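Pilus tip adhesin Cpa (Streptococcus pyogenes, PDB 4C0Z) forms part of the pilus tip and can bind covalently, through reactive thioester bonds, to targets on the host cell surface, thereby mediating adhesion of streptococcal pili. Local coordinates at residues K36-N40 and L124-L128; G79-F84 and L98-I102. All coordinates share one frame. Numbering follows the deposited sequence.

In the fold
In the N-terminal thioester domain, contact 1 packs the loop between strands 19-23 and 41-44 on helix 123-138, and contact 2 joins the starts of helices 81-87 and 98-108 over barrel strands 191-198 and 205-211. They lie on opposite sides of the chain's centre, their centres 23 Å apart and their nearest atoms about 12 Å apart. Along the chain, both segments of contact 2 fall between 36-40 and 124-128. The loop holds the spermidine-side end of helix 123-138, with the H39 side chain about 7 Å from the ligand, while Y137 and T138 near its other end pack on helix 98-108 in contact 2, where the F84 side chain is about 13 Å away.

Contact 1 (K36-N40 and L124-L128); sequences KTYHN and LNAIL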
loop_
_atom_site.group_PDB
_atom_site.type_symbol
_atom_site.label_atom_id
_atom_site.label_comp_id
_atom_site.label_asym_id
_atom_site.label_seq_id
_atom_site.Cartn_x
_atom_site.Cartn_y
_atom_site.Cartn_z
ATOM N N LYS I 36 6.588 14.018 -6.330
ATOM C CA LYS I 36 6.856 13.841 -4.901
ATOM C C LYS I 36 5.800 12.964 -4.262
ATOM O O LYS I 36 4.607 13.143 -4.516
ATOM C CB LYS I 36 6.966 15.197 -4.191
ATOM C CG LYS I 36 8.284 15.902 -4.464
ATOM C CD LYS I 36 8.413 17.189 -3.671
ATOM C CE LYS I 36 9.728 17.871 -3.946
ATOM N NZ LYS I 36 9.879 19.116 -3.148
ATOM N N THR I 37 6.240 12.015 -3.436
ATOM C CA THR I 37 5.370 11.052 -2.744
ATOM C C THR I 37 4.665 11.640 -1.495
ATOM O O THR I 37 4.340 10.893 -0.568
ATOM C CB THR I 37 6.171 9.780 -2.384
ATOM O OG1 THR I 37 7.366 10.163 -1.680
ATOM C CG2 THR I 37 6.490 8.926 -3.598
ATOM N N TYR I 38 4.396 12.952 -1.483
ATOM C CA TYR I 38 3.696 13.549 -0.355
ATOM C C TYR I 38 2.180 13.342 -0.522
ATOM O O TYR I 38 1.697 13.099 -1.628
ATOM C CB TYR I 38 3.986 15.058 -0.269
ATOM C CG TYR I 38 5.346 15.449 0.261
ATOM C CD1 TYR I 38 5.821 14.939 1.469
ATOM C CD2 TYR I 38 6.103 16.438 -0.370
ATOM C CE1 TYR I 38 7.046 15.350 1.998
ATOM C CE2 TYR I 38 7.329 16.855 0.148
ATOM C CZ TYR I 38 7.796 16.314 1.336
ATOM O OH TYR I 38 9.023 16.724 1.835
ATOM N N HIS I 39 1.448 13.436 0.597
ATOM C CA HIS I 39 -0.010 13.380 0.649
ATOM C C HIS I 39 -0.464 14.344 1.691
ATOM O O HIS I 39 0.269 14.618 2.648
ATOM C CB HIS I 39 -0.536 11.955 0.983
ATOM C CG HIS I 39 -0.107 10.939 -0.020
ATOM N ND1 HIS I 39 -0.766 10.798 -1.226
ATOM C CD2 HIS I 39 0.969 10.117 -0.006
ATOM C CE1 HIS I 39 -0.082 9.895 -1.904
ATOM N NE2 HIS I 39 0.957 9.441 -1.199
ATOM N N ASN I 40 -1.685 14.857 1.517
ATOM C CA ASN I 40 -2.324 15.716 2.485
ATOM C C ASN I 40 -3.806 15.439 2.366
ATOM O O ASN I 40 -4.542 16.161 1.705
ATOM C CB ASN I 40 -1.961 17.203 2.313
ATOM C CG ASN I 40 -2.344 18.038 3.510
ATOM O OD1 ASN I 40 -3.180 17.653 4.351
ATOM N ND2 ASN I 40 -1.745 19.216 3.614
ATOM N N LEU I 124 4.502 18.859 5.362
ATOM C CA LEU I 124 4.338 17.645 4.552
ATOM C C LEU I 124 5.149 16.476 5.088
ATOM O O LEU I 124 4.681 15.340 5.035
ATOM C CB LEU I 124 4.614 17.908 3.067
ATOM C CG LEU I 124 3.619 18.838 2.364
ATOM C CD1 LEU I 124 4.201 19.365 1.056
ATOM C CD2 LEU I 124 2.253 18.158 2.157
ATOM N N ASN I 125 6.327 16.762 5.675
ATOM C CA ASN I 125 7.173 15.752 6.317
ATOM C C ASN I 125 6.523 15.272 7.623
ATOM O O ASN I 125 6.637 14.099 7.962
ATOM C CB ASN I 125 8.575 16.316 6.588
ATOM C CG ASN I 125 9.437 16.496 5.367
ATOM O OD1 ASN I 125 9.270 15.823 4.357
ATOM N ND2 ASN I 125 10.420 17.380 5.451
ATOM N N ALA I 126 5.833 16.181 8.333
ATOM C CA ALA I 126 5.145 15.881 9.593
ATOM C C ALA I 126 3.931 14.985 9.330
ATOM O O ALA I 126 3.719 14.019 10.068
ATOM C CB ALA I 126 4.750 17.168 10.316
ATOM N N ILE I 127 3.182 15.265 8.235
ATOM C CA ILE I 127 2.043 14.440 7.794
ATOM C C ILE I 127 2.569 13.027 7.448
ATOM O O ILE I 127 1.985 12.030 7.865
ATOM C CB ILE I 127 1.297 15.072 6.587
ATOM C CG1 ILE I 127 0.529 16.314 7.013
ATOM C CG2 ILE I 127 0.344 14.056 5.941
ATOM C CD1 ILE I 127 0.207 17.309 5.886
ATOM N N LEU I 128 3.682 12.960 6.714
ATOM C CA LEU I 128 4.321 11.706 6.319
ATOM C C LEU I 128 4.712 10.847 7.554
ATOM O O LEU I 128 4.460 9.654 7.553
ATOM C CB LEU I 128 5.539 12.010 5.430
ATOM C CG LEU I 128 6.085 10.856 4.642
ATOM C CD1 LEU I 128 6.436 11.286 3.243
ATOM C CD2 LEU I 128 7.312 10.292 5.311
HETATM O O HOH W 1 2.967 13.987 3.417
#
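A loop laid across the first turn of a helix makes this contact: residues 36-40, in the connection between strands 19-23 and 41-44, meet 124-128 of helix 123-138. Y38 is its main anchor. The CA-to-CB bond points toward the helix, and L124 lies over one face of the ring, its CB 3.6 Å from the Y38 ring centroid and only 12° off the normal, a CH-pi contact. At the rim of the same ring, Y38 OH donates a 2.7 Å hydrogen bond to N125 OD1, while N125 ND2 is held by Q163. One tyrosine thus joins the helix through both apolar and polar chemistry, with L128 adding CD1 at 4.1 Å from Y38 CD1.

Further along the loop the backbone approaches the helix. H39 O lies 3.3 Å from I127 CG2, and a water bridges the two segments, accepting from H39 N at 3.3 Å and donating to L124 O at 2.7 Å. That carbonyl also receives the helical bond from L128 N (3.1 Å), so the water reaches the helix without breaking its turn. N40 ND2 packs 3.6 Å from I127 CD1 and is hydrogen-bonded to Y29, while N40 OD1 is hydrogen-bonded to Q52 and K42.

The H39 side chain starts away from the helix, hydrogen-bonds D23 through ND1 and stacks on F62. The H39 side chain lies about 7 Å from the bound spermidine. The loop thus packs on the helix start just behind F62, a residue of the spermidine pocket that also includes C55 and Q204, the pair of the thioester cross-link.

Contact 2 (G79-F84 and L98-I102); sequences GTNENF and LQQNI
Two helix starts meet here: 79-84 leads into helix 81-87, and 98-102 opens helix 98-108. Closest are the CA atoms of N81 and Q99, 5.7 Å apart. G79 and T80 are non-helical (phi/psi -74/46 and -76/169); N81 onward is helical.

Among the polar interactions, T80 (chi1 p) is the N-cap, its OG1 accepting from N83 N at 3.2 Å. N81 (chi1 m) reaches across: OD1 accepts from Q99 N at 3.0 Å with an N-H...acceptor angle of 170°. Q99, with chi1 and chi2 both t, extends NE2 to 2.8 Å from G79 O, at an angle too poor for a hydrogen bond.

The apolar side is built from F84, L98 and I102, all with CA-to-CB pointing across. F84 (chi1 m) sets CB 3.6 Å from CD2 of L98 (chi1 t, chi2 p). CD1 of I102 (chi1 m, chi2 t) lies over a face of the F84 ring, 4.0 Å from its centroid and 27° off the normal, a CH-pi contact. F84 and I102 rest on L193 and L207 of the barrel.

Side chains at N-termini characteristically satisfy amides that lack helical acceptors; T80 does so within its own helix and N81 across to its neighbour, leaving the inner side to hydrophobic contact.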
loop_
_atom_site.group_PDB
_atom_site.type_symbol
_atom_site.label_atom_id
_atom_site.label_comp_id
_atom_site.label_asym_id
_atom_site.label_seq_id
_atom_site.Cartn_x
_atom_site.Cartn_y
_atom_site.Cartn_z
ATOM N N GLY I 79 -15.062 6.006 15.814
ATOM C CA GLY I 79 -13.727 5.420 15.756
ATOM C C GLY I 79 -13.431 4.356 16.801
ATOM O O GLY I 79 -12.354 4.381 17.398
ATOM N N THR I 80 -14.369 3.398 17.016
ATOM C CA THR I 80 -14.249 2.279 17.963
ATOM C C THR I 80 -13.309 1.172 17.419
ATOM O O THR I 80 -12.981 1.175 16.224
ATOM C CB THR I 80 -15.643 1.683 18.239
ATOM O OG1 THR I 80 -16.118 1.008 17.075
ATOM C CG2 THR I 80 -16.667 2.725 18.691
ATOM N N ASN I 81 -12.935 0.194 18.283
ATOM C CA ASN I 81 -12.116 -0.976 17.920
ATOM C C ASN I 81 -12.900 -1.918 16.998
ATOM O O ASN I 81 -12.329 -2.464 16.052
ATOM C CB ASN I 81 -11.638 -1.722 19.168
ATOM C CG ASN I 81 -10.555 -0.986 19.924
ATOM O OD1 ASN I 81 -9.542 -0.556 19.358
ATOM N ND2 ASN I 81 -10.733 -0.835 21.230
ATOM N N GLU I 82 -14.217 -2.065 17.257
ATOM C CA GLU I 82 -15.146 -2.874 16.465
ATOM C C GLU I 82 -15.175 -2.407 15.000
ATOM O O GLU I 82 -15.071 -3.245 14.106
ATOM C CB GLU I 82 -16.554 -2.836 17.093
ATOM C CG GLU I 82 -17.562 -3.805 16.486
ATOM C CD GLU I 82 -18.967 -3.762 17.072
ATOM O OE1 GLU I 82 -19.126 -3.397 18.261
ATOM O OE2 GLU I 82 -19.920 -4.086 16.325
ATOM N N ASN I 83 -15.268 -1.084 14.758
ATOM C CA ASN I 83 -15.284 -0.532 13.406
ATOM C C ASN I 83 -13.939 -0.683 12.685
ATOM O O ASN I 83 -13.943 -0.891 11.472
ATOM C CB ASN I 83 -15.795 0.902 13.386
ATOM C CG ASN I 83 -17.289 0.989 13.585
ATOM O OD1 ASN I 83 -18.051 0.088 13.216
ATOM N ND2 ASN I 83 -17.749 2.092 14.145
ATOM N N PHE I 84 -12.808 -0.675 13.431
ATOM C CA PHE I 84 -11.483 -0.921 12.844
ATOM C C PHE I 84 -11.361 -2.359 12.425
ATOM O O PHE I 84 -10.878 -2.621 11.332
ATOM C CB PHE I 84 -10.337 -0.585 13.805
ATOM C CG PHE I 84 -9.893 0.851 13.743
ATOM C CD1 PHE I 84 -9.362 1.381 12.571
ATOM C CD2 PHE I 84 -10.024 1.684 14.850
ATOM C CE1 PHE I 84 -8.959 2.713 12.513
ATOM C CE2 PHE I 84 -9.614 3.015 14.791
ATOM C CZ PHE I 84 -9.096 3.527 13.623
ATOM N N LEU I 98 -5.962 -0.349 20.255
ATOM C CA LEU I 98 -5.783 0.153 18.887
ATOM C C LEU I 98 -6.318 1.585 18.784
ATOM O O LEU I 98 -5.526 2.501 18.580
ATOM C CB LEU I 98 -6.440 -0.798 17.863
ATOM C CG LEU I 98 -6.312 -0.441 16.370
ATOM C CD1 LEU I 98 -4.884 -0.618 15.856
ATOM C CD2 LEU I 98 -7.231 -1.293 15.542
ATOM N N GLN I 99 -7.625 1.774 19.030
ATOM C CA GLN I 99 -8.322 3.063 19.062
ATOM C C GLN I 99 -7.516 4.130 19.842
ATOM O O GLN I 99 -7.268 5.211 19.298
ATOM C CB GLN I 99 -9.727 2.854 19.676
ATOM C CG GLN I 99 -10.484 4.114 20.102
ATOM C CD GLN I 99 -11.903 3.819 20.546
ATOM O OE1 GLN I 99 -12.179 2.861 21.285
ATOM N NE2 GLN I 99 -12.833 4.669 20.140
ATOM N N GLN I 100 -7.072 3.794 21.081
ATOM C CA GLN I 100 -6.296 4.659 21.991
ATOM C C GLN I 100 -4.939 5.033 21.425
ATOM O O GLN I 100 -4.538 6.195 21.515
ATOM C CB GLN I 100 -6.153 4.033 23.392
ATOM C CG GLN I 100 -7.467 3.974 24.164
ATOM C CD GLN I 100 -8.263 2.698 23.974
ATOM O OE1 GLN I 100 -8.070 1.922 23.029
ATOM N NE2 GLN I 100 -9.198 2.458 24.879
ATOM N N ASN I 101 -4.259 4.057 20.803
ATOM C CA ASN I 101 -2.965 4.265 20.166
ATOM C C ASN I 101 -3.071 5.218 18.989
ATOM O O ASN I 101 -2.253 6.129 18.866
ATOM C CB ASN I 101 -2.332 2.937 19.760
ATOM C CG ASN I 101 -1.759 2.197 20.938
ATOM O OD1 ASN I 101 -1.240 2.786 21.893
ATOM N ND2 ASN I 101 -1.856 0.887 20.907
ATOM N N ILE I 102 -4.111 5.038 18.159
ATOM C CA ILE I 102 -4.374 5.871 16.996
ATOM C C ILE I 102 -4.678 7.302 17.451
ATOM O O ILE I 102 -4.060 8.244 16.939
ATOM C CB ILE I 102 -5.445 5.231 16.062
ATOM C CG1 ILE I 102 -4.826 4.031 15.291
ATOM C CG2 ILE I 102 -6.032 6.261 15.080
ATOM C CD1 ILE I 102 -5.784 2.987 14.852
#